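Side-chain contacts in GEO10716p1 (Drosophila melanogaster, PDB 7BTG), which is a low-molecular-weight protein phosphatase acting as an arginine phosphatase, probably removing phosphate from phosphorylated arginine through the cysteine chemistry of its family: residues G9-S14 and S42-L47; A19-L24 and W33-A38; L67-M70 and Q74-Y77; Y81-D86 and E147-H152; S113-K118 and Y139-E144. The protein carries 1 engineered substitution. All coordinates share one frame; numbering follows the deposited sequence.

Interaction 1 of 5, residues G9-S14 and S42-L47; sequences GNTCRS and SWNVGL. With PO4 (phosphate ion), chain B.
The phosphate-binding P-loop of a low-molecular-weight phosphatase meets the 42-47 loop, G9 and T11 packing against N44. CB of N44 lies 3.8 Å from the carbonyl O of G9 and also borders CB of T11, while OD1 of N44 comes to 3.7 Å from CG2 of T11. With OG1 of T11 anti to its own nitrogen (chi1 179°), the methyl CG2 is wedged between N44 and the phosphate ion. A water joins the two loops, giving a hydrogen bond to N44 O and sharing a weak one with T11 OG1; N44 ND2 reaches Y127 OH instead. In the family's C-X5-R signature, R13 is the closing arginine, and S7, probably the engineered substitution, stands where the nucleophilic cysteine is expected. The loop wraps the ion: N of T11 and N of C12 both donate to O1, G9 N gives O4 a nearly straight bond, and S7 OG is hydrogen-bonded to the ion. R13 presents the NE-NH2 edge of its guanidinium, NE to O3 at 2.6 Å and NH2 to O4 at 2.8 Å (174°), its backbone N adding a second bond to O3. A leucine in place of R13 lacks the guanidinium, which would probably leave the ion more loosely held on the O3-O4 side and D86 without its salt-bridge mate. NH1, turned off the ion, holds D86 and the carbonyl of I123.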
# COMPACT_ATOMS: atom_id res chain seq x y z
N GLY A 9 6.58 -6.78 -4.63
CA GLY A 9 6.34 -7.02 -6.04
C GLY A 9 5.51 -5.97 -6.74
O GLY A 9 5.51 -5.92 -7.97
N ASN A 10 4.78 -5.14 -5.99
CA ASN A 10 3.81 -4.19 -6.56
C ASN A 10 2.83 -4.91 -7.48
O ASN A 10 2.49 -4.43 -8.57
CB ASN A 10 4.50 -3.04 -7.29
CG ASN A 10 3.52 -1.94 -7.65
OD1 ASN A 10 3.71 -1.21 -8.63
ND2 ASN A 10 2.45 -1.83 -6.87
N THR A 11 2.36 -6.06 -7.02
CA THR A 11 1.48 -6.90 -7.81
C THR A 11 0.37 -7.53 -6.98
O THR A 11 -0.62 -7.97 -7.57
CB THR A 11 2.29 -8.00 -8.53
OG1 THR A 11 1.44 -8.85 -9.29
CG2 THR A 11 3.08 -8.84 -7.52
N CYS A 12 0.48 -7.57 -5.65
CA CYS A 12 -0.58 -8.12 -4.81
C CYS A 12 -1.04 -7.10 -3.78
O CYS A 12 -2.06 -6.45 -3.97
CB CYS A 12 -0.11 -9.40 -4.11
SG CYS A 12 0.30 -10.79 -5.19
N ARG A 13 -0.25 -6.92 -2.71
CA ARG A 13 -0.69 -6.12 -1.57
C ARG A 13 -0.83 -4.64 -1.92
O ARG A 13 -1.84 -4.02 -1.60
CB ARG A 13 0.28 -6.30 -0.40
CG ARG A 13 0.26 -7.70 0.18
CD ARG A 13 1.46 -7.92 1.07
NE ARG A 13 2.69 -7.90 0.27
CZ ARG A 13 3.92 -8.00 0.77
NH1 ARG A 13 4.10 -8.13 2.09
NH2 ARG A 13 4.97 -7.95 -0.05
N SER A 14 0.18 -4.05 -2.57
CA SER A 14 0.13 -2.62 -2.79
C SER A 14 -0.96 -2.21 -3.79
O SER A 14 -1.64 -1.19 -3.56
CB SER A 14 1.50 -2.06 -3.21
OG SER A 14 2.22 -2.85 -4.14
N SER A 42 12.22 -5.63 -9.78
CA SER A 42 11.73 -5.59 -11.16
C SER A 42 10.87 -6.80 -11.54
O SER A 42 10.36 -6.83 -12.65
CB SER A 42 12.91 -5.49 -12.13
OG SER A 42 13.74 -6.62 -11.99
N TRP A 43 10.67 -7.76 -10.62
CA TRP A 43 10.09 -9.06 -10.94
C TRP A 43 8.79 -8.94 -11.73
O TRP A 43 8.68 -9.44 -12.85
CB TRP A 43 9.83 -9.85 -9.65
CG TRP A 43 11.06 -10.11 -8.84
CD1 TRP A 43 12.36 -10.10 -9.28
CD2 TRP A 43 11.12 -10.40 -7.44
NE1 TRP A 43 13.21 -10.38 -8.25
CE2 TRP A 43 12.48 -10.56 -7.10
CE3 TRP A 43 10.16 -10.54 -6.43
CZ2 TRP A 43 12.90 -10.86 -5.81
CZ3 TRP A 43 10.58 -10.83 -5.13
CH2 TRP A 43 11.94 -11.00 -4.84
N ASN A 44 7.79 -8.27 -11.16
CA ASN A 44 6.48 -8.15 -11.78
C ASN A 44 6.26 -6.77 -12.40
O ASN A 44 5.10 -6.37 -12.58
CB ASN A 44 5.40 -8.47 -10.75
CG ASN A 44 5.58 -9.86 -10.13
OD1 ASN A 44 6.20 -10.03 -9.07
ND2 ASN A 44 5.03 -10.87 -10.79
N VAL A 45 7.33 -6.05 -12.74
CA VAL A 45 7.22 -4.70 -13.29
C VAL A 45 6.60 -4.74 -14.68
O VAL A 45 6.78 -5.70 -15.44
CB VAL A 45 8.60 -4.03 -13.31
CG1 VAL A 45 8.65 -2.81 -14.26
CG2 VAL A 45 8.99 -3.62 -11.91
N GLY A 46 5.85 -3.69 -15.03
CA GLY A 46 5.25 -3.54 -16.34
C GLY A 46 4.00 -4.37 -16.58
O GLY A 46 3.37 -4.24 -17.64
N LEU A 47 3.62 -5.22 -15.63
CA LEU A 47 2.44 -6.07 -15.71
C LEU A 47 1.33 -5.52 -14.82
O LEU A 47 1.53 -4.59 -14.03
CB LEU A 47 2.78 -7.50 -15.30
CG LEU A 47 4.09 -8.01 -15.91
CD1 LEU A 47 4.52 -9.30 -15.24
CD2 LEU A 47 3.95 -8.20 -17.42
P PO4 B . 3.31 -8.10 -3.45
O1 PO4 B . 3.05 -7.09 -4.55
O2 PO4 B . 3.24 -9.49 -4.02
O3 PO4 B . 2.28 -8.05 -2.34
O4 PO4 B . 4.67 -7.83 -2.79
O HOH W 1 2.55 -6.88 -11.49

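Interaction 2 of 5, residues A19-L24 and W33-A38; sequences AILKHL and WYVDSA. With PO4 (phosphate ion), chain C.
In the beta-alpha-beta crossover of strand 2-7, helix 13-27 and strand 34-39, L21 and V35 make the close-packed side of the helix-strand contact. L21 CG is swung anti to the backbone nitrogen (chi1 -179°), and its CD2 fits against both methyls of V35, nearest to CG2 at 3.8 Å. The same CD2 approaches W33 CZ3 obliquely at 4.1 Å, and F5 of strand 2-7 closes in on L21 and V35 from the sheet. The other side is looser and more open to solvent. K22 stretches out past V35, its CG 4.1 Å from V35 CB and its CE 3.4 Å from V35 O, to carry NZ to E18, its salt-bridge partner. An alanine in place of K22 would probably uncover this edge of V35 and leave the E18 carboxylate without that charge. A phosphate ion, probably from the crystallisation liquor, lies near K22 NZ and is also bonded by H66 ND1; K22 NZ donates a weak hydrogen bond to its O1 over 3.2 Å.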
# COMPACT_ATOMS: atom_id res chain seq x y z
N ALA A 19 -6.31 0.48 -4.54
CA ALA A 19 -7.70 0.51 -4.99
C ALA A 19 -8.66 0.68 -3.81
O ALA A 19 -9.67 1.39 -3.92
CB ALA A 19 -8.01 -0.77 -5.75
N ILE A 20 -8.36 0.03 -2.68
CA ILE A 20 -9.19 0.11 -1.48
C ILE A 20 -9.27 1.55 -0.97
O ILE A 20 -10.36 2.07 -0.70
CB ILE A 20 -8.65 -0.83 -0.39
CG1 ILE A 20 -9.18 -2.24 -0.61
CG2 ILE A 20 -9.00 -0.29 1.00
CD1 ILE A 20 -8.49 -3.28 0.24
N LEU A 21 -8.12 2.19 -0.82
CA LEU A 21 -8.10 3.55 -0.31
C LEU A 21 -8.72 4.51 -1.31
O LEU A 21 -9.37 5.49 -0.92
CB LEU A 21 -6.67 3.98 0.02
CG LEU A 21 -6.62 5.40 0.59
CD1 LEU A 21 -7.49 5.42 1.84
CD2 LEU A 21 -5.20 5.88 0.88
N LYS A 22 -8.50 4.25 -2.60
CA LYS A 22 -9.17 5.04 -3.63
C LYS A 22 -10.69 4.99 -3.47
O LYS A 22 -11.36 6.02 -3.60
CB LYS A 22 -8.76 4.55 -5.02
CG LYS A 22 -7.65 5.37 -5.65
CD LYS A 22 -7.07 4.71 -6.89
CE LYS A 22 -6.00 5.61 -7.51
NZ LYS A 22 -5.57 5.11 -8.84
N HIS A 23 -11.24 3.80 -3.17
CA HIS A 23 -12.67 3.67 -2.94
C HIS A 23 -13.10 4.43 -1.69
O HIS A 23 -14.06 5.21 -1.72
CB HIS A 23 -13.06 2.20 -2.83
CG HIS A 23 -14.54 1.98 -2.68
ND1 HIS A 23 -15.47 2.53 -3.53
CD2 HIS A 23 -15.24 1.26 -1.76
CE1 HIS A 23 -16.69 2.17 -3.15
NE2 HIS A 23 -16.58 1.40 -2.08
N LEU A 24 -12.38 4.23 -0.58
CA LEU A 24 -12.74 4.91 0.66
C LEU A 24 -12.83 6.42 0.47
O LEU A 24 -13.78 7.04 0.97
CB LEU A 24 -11.73 4.55 1.75
CG LEU A 24 -11.83 3.13 2.31
CD1 LEU A 24 -10.70 2.88 3.30
CD2 LEU A 24 -13.20 2.85 2.96
N TRP A 33 -7.08 14.17 -2.66
CA TRP A 33 -6.34 12.96 -2.36
C TRP A 33 -5.78 12.35 -3.63
O TRP A 33 -6.44 12.32 -4.67
CB TRP A 33 -7.21 11.94 -1.65
CG TRP A 33 -7.35 12.20 -0.18
CD1 TRP A 33 -7.98 13.27 0.41
CD2 TRP A 33 -6.85 11.40 0.89
NE1 TRP A 33 -7.90 13.17 1.78
CE2 TRP A 33 -7.22 12.03 2.10
CE3 TRP A 33 -6.14 10.20 0.94
CZ2 TRP A 33 -6.88 11.50 3.34
CZ3 TRP A 33 -5.81 9.68 2.17
CH2 TRP A 33 -6.18 10.33 3.36
N TYR A 34 -4.55 11.85 -3.53
CA TYR A 34 -3.92 11.09 -4.59
C TYR A 34 -3.30 9.83 -4.00
O TYR A 34 -2.56 9.90 -3.01
CB TYR A 34 -2.86 11.93 -5.30
CG TYR A 34 -2.16 11.18 -6.39
CD1 TYR A 34 -2.87 10.68 -7.47
CD2 TYR A 34 -0.79 10.95 -6.34
CE1 TYR A 34 -2.23 9.98 -8.47
CE2 TYR A 34 -0.15 10.26 -7.33
CZ TYR A 34 -0.87 9.77 -8.40
OH TYR A 34 -0.25 9.07 -9.41
N VAL A 35 -3.62 8.69 -4.59
CA VAL A 35 -3.20 7.39 -4.09
C VAL A 35 -2.52 6.65 -5.24
O VAL A 35 -2.98 6.71 -6.38
CB VAL A 35 -4.40 6.58 -3.55
CG1 VAL A 35 -3.94 5.29 -2.89
CG2 VAL A 35 -5.21 7.42 -2.58
N ASP A 36 -1.41 5.98 -4.94
CA ASP A 36 -0.63 5.28 -5.95
C ASP A 36 0.06 4.09 -5.29
O ASP A 36 -0.03 3.89 -4.08
CB ASP A 36 0.38 6.24 -6.62
CG ASP A 36 1.02 5.65 -7.87
OD1 ASP A 36 2.11 6.12 -8.26
OD2 ASP A 36 0.44 4.70 -8.44
N SER A 37 0.78 3.30 -6.09
CA SER A 37 1.54 2.22 -5.48
C SER A 37 2.77 1.90 -6.33
O SER A 37 2.85 2.26 -7.51
CB SER A 37 0.67 0.97 -5.26
OG SER A 37 0.24 0.38 -6.47
N ALA A 38 3.75 1.28 -5.68
CA ALA A 38 5.03 1.01 -6.31
C ALA A 38 5.67 -0.18 -5.59
O ALA A 38 5.18 -0.64 -4.56
CB ALA A 38 5.93 2.25 -6.29
P PO4 C . -2.69 3.95 -11.47
O1 PO4 C . -3.54 5.20 -11.33
O2 PO4 C . -3.47 2.71 -11.08
O3 PO4 C . -2.26 3.82 -12.90
O4 PO4 C . -1.43 4.15 -10.63

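Interaction 3 of 5, residues L67-M70 and Q74-Y77; sequences LGRM and QDFY
R69 and D75 approach from opposite directions and meet end-on, the guanidinium offering both terminal nitrogens, one to each carboxylate oxygen. The two halves of this salt bridge differ. NH1 of R69 gives D75 OD2 a bond of 2.9 Å at 164°, lying in the guanidinium plane and using the syn lone pair of the oxygen. NH2 of R69 donates to D75 OD1 over 3.1 Å, but it comes from well above the carboxylate plane. The cause is a twist: the two flat groups are 46° apart, and a fully coplanar fork is not reached. R69 takes CG between its backbone N and carbonyl carbon (chi1 72°) and then runs straight to NE, which carries the charged end from the loop that follows helix 51-58 across to the short helix 73-78. L4 of strand 2-7 packs against both side chains. Each partner has a further bond: NH2 of R69 also pairs with D36 at the edge strand of the sheet, and D75 OD2 accepts the backbone N-H of S72, just before the helix. The guanidinium charge and the S72 N-H are likely to favour the ionised form of D75, and the grip of D36 and D75 on R69 probably limits its rotation.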
# COMPACT_ATOMS: atom_id res chain seq x y z
N LEU A 67 -0.18 -0.79 -13.54
CA LEU A 67 1.02 -1.47 -14.02
C LEU A 67 2.08 -1.46 -12.92
O LEU A 67 2.41 -0.40 -12.37
CB LEU A 67 1.56 -0.78 -15.27
CG LEU A 67 0.73 -0.79 -16.57
CD1 LEU A 67 1.30 0.20 -17.59
CD2 LEU A 67 0.64 -2.18 -17.16
N GLY A 68 2.66 -2.63 -12.64
CA GLY A 68 3.74 -2.70 -11.67
C GLY A 68 4.90 -1.79 -12.02
O GLY A 68 5.32 -1.75 -13.18
N ARG A 69 5.38 -1.01 -11.06
CA ARG A 69 6.51 -0.12 -11.30
C ARG A 69 7.41 -0.09 -10.07
O ARG A 69 7.01 -0.46 -8.96
CB ARG A 69 6.06 1.32 -11.66
CG ARG A 69 5.48 2.11 -10.48
CD ARG A 69 5.13 3.54 -10.88
NE ARG A 69 4.68 4.36 -9.76
CZ ARG A 69 5.50 5.01 -8.93
NH1 ARG A 69 6.82 4.92 -9.09
NH2 ARG A 69 5.01 5.75 -7.94
N MET A 70 8.65 0.33 -10.29
CA MET A 70 9.58 0.49 -9.20
C MET A 70 9.34 1.83 -8.52
O MET A 70 8.91 2.79 -9.16
CB MET A 70 11.02 0.45 -9.71
CG MET A 70 11.45 -0.85 -10.34
SD MET A 70 12.22 -1.99 -9.17
CE MET A 70 12.71 -0.91 -7.84
N GLN A 74 12.14 10.19 -6.91
CA GLN A 74 11.13 11.24 -6.95
C GLN A 74 9.97 10.93 -6.04
O GLN A 74 9.38 11.84 -5.44
CB GLN A 74 10.60 11.43 -8.38
CG GLN A 74 11.29 12.51 -9.18
CD GLN A 74 10.91 13.93 -8.77
OE1 GLN A 74 10.07 14.15 -7.87
NE2 GLN A 74 11.51 14.91 -9.44
N ASP A 75 9.62 9.65 -5.91
CA ASP A 75 8.50 9.27 -5.08
C ASP A 75 8.67 9.76 -3.64
O ASP A 75 7.70 10.20 -3.02
CB ASP A 75 8.33 7.75 -5.11
CG ASP A 75 7.78 7.28 -6.43
OD1 ASP A 75 6.89 7.97 -6.96
OD2 ASP A 75 8.23 6.22 -6.92
N PHE A 76 9.89 9.74 -3.12
CA PHE A 76 10.10 10.11 -1.73
C PHE A 76 9.85 11.58 -1.45
O PHE A 76 9.63 11.96 -0.29
CB PHE A 76 11.53 9.73 -1.32
CG PHE A 76 11.73 8.27 -1.13
CD1 PHE A 76 11.65 7.70 0.13
CD2 PHE A 76 11.95 7.44 -2.22
CE1 PHE A 76 11.82 6.34 0.30
CE2 PHE A 76 12.13 6.07 -2.05
CZ PHE A 76 12.05 5.53 -0.78
N TYR A 77 9.87 12.42 -2.48
CA TYR A 77 9.58 13.84 -2.34
C TYR A 77 8.15 14.20 -2.71
O TYR A 77 7.70 15.30 -2.36
CB TYR A 77 10.53 14.67 -3.21
CG TYR A 77 12.00 14.48 -2.89
CD1 TYR A 77 12.56 15.09 -1.78
CD2 TYR A 77 12.81 13.72 -3.70
CE1 TYR A 77 13.89 14.93 -1.49
CE2 TYR A 77 14.15 13.56 -3.42
CZ TYR A 77 14.68 14.17 -2.32
OH TYR A 77 16.00 14.02 -2.02

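Interaction 4 of 5, residues Y81-D86 and E147-H152; sequences YIFAMD and ERFLQH
A buried aromatic cluster of Y81, F83 and F149 joins the central parallel sheet to the long C-terminal helix 133-154. F149 is its middle member and meets both neighbours in T-shaped (edge-to-face) pairs, playing a different part in each. Toward Y81 it gives its edge: CE2 of F149 stands 3.9 Å above the Y81 ring plane, over the centre, with the ring planes at 68°. Toward F83 it gives a face, and CZ of F83 points at it, 3.7 Å from CE2 of F149 and displaced toward the rim; here the planes are turned by 77°. The centroids are 5.1 Å apart in both pairs. Strand 81-84 is an inner strand of the four-stranded parallel sheet, between strands 2-7 and 107-110 in the Rossmann-like core of the phosphatase, and Y81 and F83, two residues apart, send their rings from the same side of it to the helix. F149 reaches them because its CG is anti to the backbone N (chi1 164°), which sends the ring out from the helix toward the strand. Y114 adds another edge-to-face partner for F149, and on the sheet the F83 ring meets that of F5.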
# COMPACT_ATOMS: atom_id res chain seq x y z
N TYR A 81 2.66 10.10 2.73
CA TYR A 81 2.79 8.82 3.40
C TYR A 81 3.27 7.80 2.37
O TYR A 81 2.80 7.81 1.23
CB TYR A 81 1.46 8.37 4.02
CG TYR A 81 1.15 9.14 5.27
CD1 TYR A 81 1.52 8.64 6.51
CD2 TYR A 81 0.53 10.40 5.22
CE1 TYR A 81 1.27 9.35 7.67
CE2 TYR A 81 0.26 11.12 6.39
CZ TYR A 81 0.64 10.58 7.61
OH TYR A 81 0.40 11.25 8.80
N ILE A 82 4.23 6.97 2.77
CA ILE A 82 4.62 5.78 2.02
C ILE A 82 4.48 4.61 2.98
O ILE A 82 5.13 4.58 4.03
CB ILE A 82 6.05 5.89 1.48
CG1 ILE A 82 6.18 7.07 0.53
CG2 ILE A 82 6.42 4.62 0.78
CD1 ILE A 82 7.60 7.28 0.03
N PHE A 83 3.60 3.68 2.64
CA PHE A 83 3.23 2.58 3.52
C PHE A 83 3.91 1.30 3.04
O PHE A 83 3.74 0.90 1.89
CB PHE A 83 1.72 2.39 3.56
CG PHE A 83 1.00 3.50 4.29
CD1 PHE A 83 1.28 3.75 5.63
CD2 PHE A 83 0.07 4.30 3.64
CE1 PHE A 83 0.65 4.76 6.30
CE2 PHE A 83 -0.56 5.31 4.32
CZ PHE A 83 -0.28 5.54 5.65
N ALA A 84 4.67 0.68 3.94
CA ALA A 84 5.20 -0.66 3.75
C ALA A 84 4.20 -1.70 4.24
O ALA A 84 3.41 -1.46 5.16
CB ALA A 84 6.52 -0.81 4.52
N MET A 85 4.23 -2.88 3.62
CA MET A 85 3.44 -4.00 4.12
C MET A 85 4.20 -4.81 5.17
O MET A 85 3.58 -5.37 6.08
CB MET A 85 3.04 -4.92 2.97
CG MET A 85 2.36 -4.20 1.85
SD MET A 85 0.71 -3.56 2.37
CE MET A 85 0.61 -2.14 1.29
N ASP A 86 5.53 -4.82 5.04
CA ASP A 86 6.51 -5.69 5.69
C ASP A 86 7.54 -4.86 6.43
O ASP A 86 7.86 -3.74 6.03
CB ASP A 86 7.33 -6.52 4.66
CG ASP A 86 6.64 -7.73 4.24
OD1 ASP A 86 5.96 -8.30 5.12
OD2 ASP A 86 6.76 -8.10 3.06
N GLU A 147 -8.82 2.09 7.12
CA GLU A 147 -9.91 2.71 7.87
C GLU A 147 -9.39 3.45 9.09
O GLU A 147 -9.71 4.63 9.29
CB GLU A 147 -10.93 1.66 8.28
CG GLU A 147 -11.52 0.96 7.10
CD GLU A 147 -12.94 0.62 7.30
OE1 GLU A 147 -13.72 1.54 7.63
OE2 GLU A 147 -13.27 -0.57 7.15
N ARG A 148 -8.59 2.79 9.91
CA ARG A 148 -8.08 3.48 11.10
C ARG A 148 -7.15 4.62 10.72
O ARG A 148 -7.12 5.64 11.40
CB ARG A 148 -7.41 2.49 12.04
CG ARG A 148 -8.39 1.44 12.49
CD ARG A 148 -8.01 0.76 13.76
NE ARG A 148 -9.00 -0.26 14.09
CZ ARG A 148 -10.12 -0.02 14.78
NH1 ARG A 148 -10.39 1.20 15.21
NH2 ARG A 148 -10.97 -1.01 15.03
N PHE A 149 -6.41 4.48 9.61
CA PHE A 149 -5.55 5.56 9.17
C PHE A 149 -6.35 6.81 8.83
O PHE A 149 -5.96 7.93 9.19
CB PHE A 149 -4.71 5.13 7.97
CG PHE A 149 -4.09 6.28 7.22
CD1 PHE A 149 -4.54 6.62 5.95
CD2 PHE A 149 -3.11 7.04 7.79
CE1 PHE A 149 -3.98 7.67 5.25
CE2 PHE A 149 -2.55 8.12 7.11
CZ PHE A 149 -2.99 8.43 5.84
N LEU A 150 -7.46 6.65 8.11
CA LEU A 150 -8.26 7.81 7.73
C LEU A 150 -8.88 8.47 8.95
O LEU A 150 -8.90 9.70 9.07
CB LEU A 150 -9.35 7.40 6.74
CG LEU A 150 -8.99 7.03 5.30
CD1 LEU A 150 -10.17 6.31 4.68
CD2 LEU A 150 -8.65 8.27 4.49
N GLN A 151 -9.38 7.64 9.88
CA GLN A 151 -9.91 8.12 11.15
C GLN A 151 -8.90 8.98 11.89
O GLN A 151 -9.29 9.92 12.58
CB GLN A 151 -10.33 6.92 12.00
CG GLN A 151 -10.98 7.27 13.31
CD GLN A 151 -10.66 6.25 14.41
OE1 GLN A 151 -10.81 5.05 14.22
NE2 GLN A 151 -10.20 6.75 15.56
N HIS A 152 -7.61 8.67 11.74
CA HIS A 152 -6.58 9.39 12.49
C HIS A 152 -6.15 10.67 11.79
O HIS A 152 -5.81 11.65 12.46
CB HIS A 152 -5.36 8.50 12.72
CG HIS A 152 -5.64 7.31 13.59
ND1 HIS A 152 -6.90 6.76 13.71
CD2 HIS A 152 -4.82 6.57 14.38
CE1 HIS A 152 -6.84 5.73 14.54
NE2 HIS A 152 -5.59 5.60 14.96

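Interaction 5 of 5, residues S113-K118 and Y139-E144; sequences SYIGRK and YLQILE
R117 and E144 form an end-on salt bridge, two guanidinium nitrogens facing two carboxylate oxygens. NH1 of R117 donates to E144 OE2 at 3.0 Å, using the syn lone pair, and NH2 of R117 donates to E144 OE1 at 3.2 Å with the straighter angle of 161°. The planes of the two groups are 33° apart, and the side chains cross at about a right angle. E144 gets there by an extended chain whose CG is anti to the backbone N (chi1 -177°). Its OE2 takes a second salt bridge from R148 one turn further on, so this carboxylate is shared by two arginines. The bridge ties the loop after strand 107-110 to helix 133-154, the C-terminal helix of the phosphatase fold. Beneath it, CG2 of I115 lies under the rim of one face of the R117 guanidinium and 3.9 Å from E144 OE2. The other branch of I115 crosses Q141 at a slant, CD1 touching Q141 CG at 3.7 Å, while Q141 NE2 is held by the carbonyls of I122 and D120.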
# COMPACT_ATOMS: atom_id res chain seq x y z
N SER A 113 0.59 -1.04 11.20
CA SER A 113 0.68 -0.46 12.54
C SER A 113 -0.58 0.33 12.89
O SER A 113 -0.76 0.67 14.07
CB SER A 113 1.92 0.44 12.66
OG SER A 113 1.76 1.69 12.03
N TYR A 114 -1.44 0.63 11.92
CA TYR A 114 -2.71 1.28 12.23
C TYR A 114 -3.77 0.30 12.69
O TYR A 114 -4.81 0.73 13.19
CB TYR A 114 -3.22 2.07 11.04
CG TYR A 114 -2.43 3.33 10.83
CD1 TYR A 114 -2.79 4.50 11.47
CD2 TYR A 114 -1.29 3.33 10.04
CE1 TYR A 114 -2.04 5.65 11.31
CE2 TYR A 114 -0.54 4.46 9.88
CZ TYR A 114 -0.92 5.62 10.51
OH TYR A 114 -0.16 6.76 10.33
N ILE A 115 -3.54 -1.01 12.53
CA ILE A 115 -4.55 -1.97 12.97
C ILE A 115 -4.77 -1.85 14.47
O ILE A 115 -5.90 -1.93 14.95
CB ILE A 115 -4.15 -3.40 12.56
CG1 ILE A 115 -4.29 -3.57 11.05
CG2 ILE A 115 -5.04 -4.41 13.28
CD1 ILE A 115 -4.19 -5.00 10.59
N GLY A 116 -3.69 -1.66 15.23
CA GLY A 116 -3.78 -1.54 16.67
C GLY A 116 -3.59 -2.83 17.43
O GLY A 116 -3.75 -2.83 18.65
N ARG A 117 -3.30 -3.93 16.74
CA ARG A 117 -2.97 -5.20 17.38
C ARG A 117 -1.63 -5.63 16.82
O ARG A 117 -1.55 -6.06 15.66
CB ARG A 117 -4.04 -6.26 17.10
CG ARG A 117 -5.44 -5.80 17.41
CD ARG A 117 -6.45 -6.90 17.21
NE ARG A 117 -6.63 -7.27 15.80
CZ ARG A 117 -7.33 -6.56 14.91
NH1 ARG A 117 -7.93 -5.42 15.25
NH2 ARG A 117 -7.43 -6.99 13.66
N LYS A 118 -0.58 -5.53 17.64
CA LYS A 118 0.76 -5.85 17.16
C LYS A 118 0.85 -7.25 16.58
O LYS A 118 1.62 -7.48 15.65
CB LYS A 118 1.78 -5.68 18.29
CG LYS A 118 2.35 -4.27 18.40
N TYR A 139 -6.43 -8.60 2.36
CA TYR A 139 -7.48 -7.64 2.07
C TYR A 139 -8.06 -7.09 3.36
O TYR A 139 -8.26 -5.88 3.49
CB TYR A 139 -8.56 -8.30 1.22
CG TYR A 139 -9.76 -7.40 1.01
CD1 TYR A 139 -10.81 -7.39 1.92
CD2 TYR A 139 -9.84 -6.56 -0.09
CE1 TYR A 139 -11.90 -6.57 1.74
CE2 TYR A 139 -10.93 -5.74 -0.27
CZ TYR A 139 -11.95 -5.75 0.65
OH TYR A 139 -13.04 -4.93 0.49
N LEU A 140 -8.34 -7.97 4.33
CA LEU A 140 -8.94 -7.54 5.59
C LEU A 140 -7.98 -6.67 6.39
O LEU A 140 -8.38 -5.62 6.91
CB LEU A 140 -9.39 -8.76 6.41
CG LEU A 140 -10.53 -9.61 5.82
CD1 LEU A 140 -10.59 -11.00 6.48
CD2 LEU A 140 -11.91 -8.92 5.92
N GLN A 141 -6.71 -7.09 6.50
CA GLN A 141 -5.71 -6.26 7.16
C GLN A 141 -5.58 -4.90 6.48
O GLN A 141 -5.43 -3.88 7.15
CB GLN A 141 -4.34 -6.94 7.17
CG GLN A 141 -4.05 -7.89 8.31
CD GLN A 141 -2.83 -8.78 8.00
OE1 GLN A 141 -2.77 -9.41 6.95
NE2 GLN A 141 -1.86 -8.81 8.91
N ILE A 142 -5.60 -4.88 5.15
CA ILE A 142 -5.42 -3.62 4.45
C ILE A 142 -6.64 -2.73 4.64
O ILE A 142 -6.52 -1.51 4.84
CB ILE A 142 -5.13 -3.88 2.95
CG1 ILE A 142 -3.74 -4.49 2.76
CG2 ILE A 142 -5.21 -2.59 2.18
CD1 ILE A 142 -3.54 -5.17 1.38
N LEU A 143 -7.84 -3.32 4.61
CA LEU A 143 -9.06 -2.55 4.78
C LEU A 143 -9.11 -1.91 6.17
O LEU A 143 -9.31 -0.70 6.29
CB LEU A 143 -10.27 -3.45 4.55
CG LEU A 143 -11.64 -2.79 4.70
CD1 LEU A 143 -11.70 -1.53 3.86
CD2 LEU A 143 -12.69 -3.78 4.27
N GLU A 144 -8.90 -2.70 7.23
CA GLU A 144 -8.94 -2.09 8.56
C GLU A 144 -7.85 -1.05 8.70
O GLU A 144 -8.10 0.05 9.23
CB GLU A 144 -8.79 -3.15 9.66
CG GLU A 144 -8.90 -2.53 11.07
CD GLU A 144 -8.81 -3.56 12.20
OE1 GLU A 144 -8.85 -4.77 11.90
OE2 GLU A 144 -8.70 -3.14 13.38

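Overall arrangement
Interactions 2 and 4 both reach the four-stranded parallel sheet; the others join loops and helices around it. Interactions 1 and 2 share helix 13-27, interaction 2 nested along the chain inside interaction 1; interaction 5 is likewise nested inside interaction 4, both using helix 133-154, with centres about 9 Å apart. Interaction 3 comes between these pairs in sequence. It touches interaction 1 through backbone bonds of G68 to G46 and L47, and interaction 2 through the salt bridge of R69 to D36. Interactions 1 and 5, about 21 Å apart between centres, lie on opposite sides of the chain's centre. Through R13 and D86, the P-loop is tied to the turn between strand 81-84 and helix 87-99.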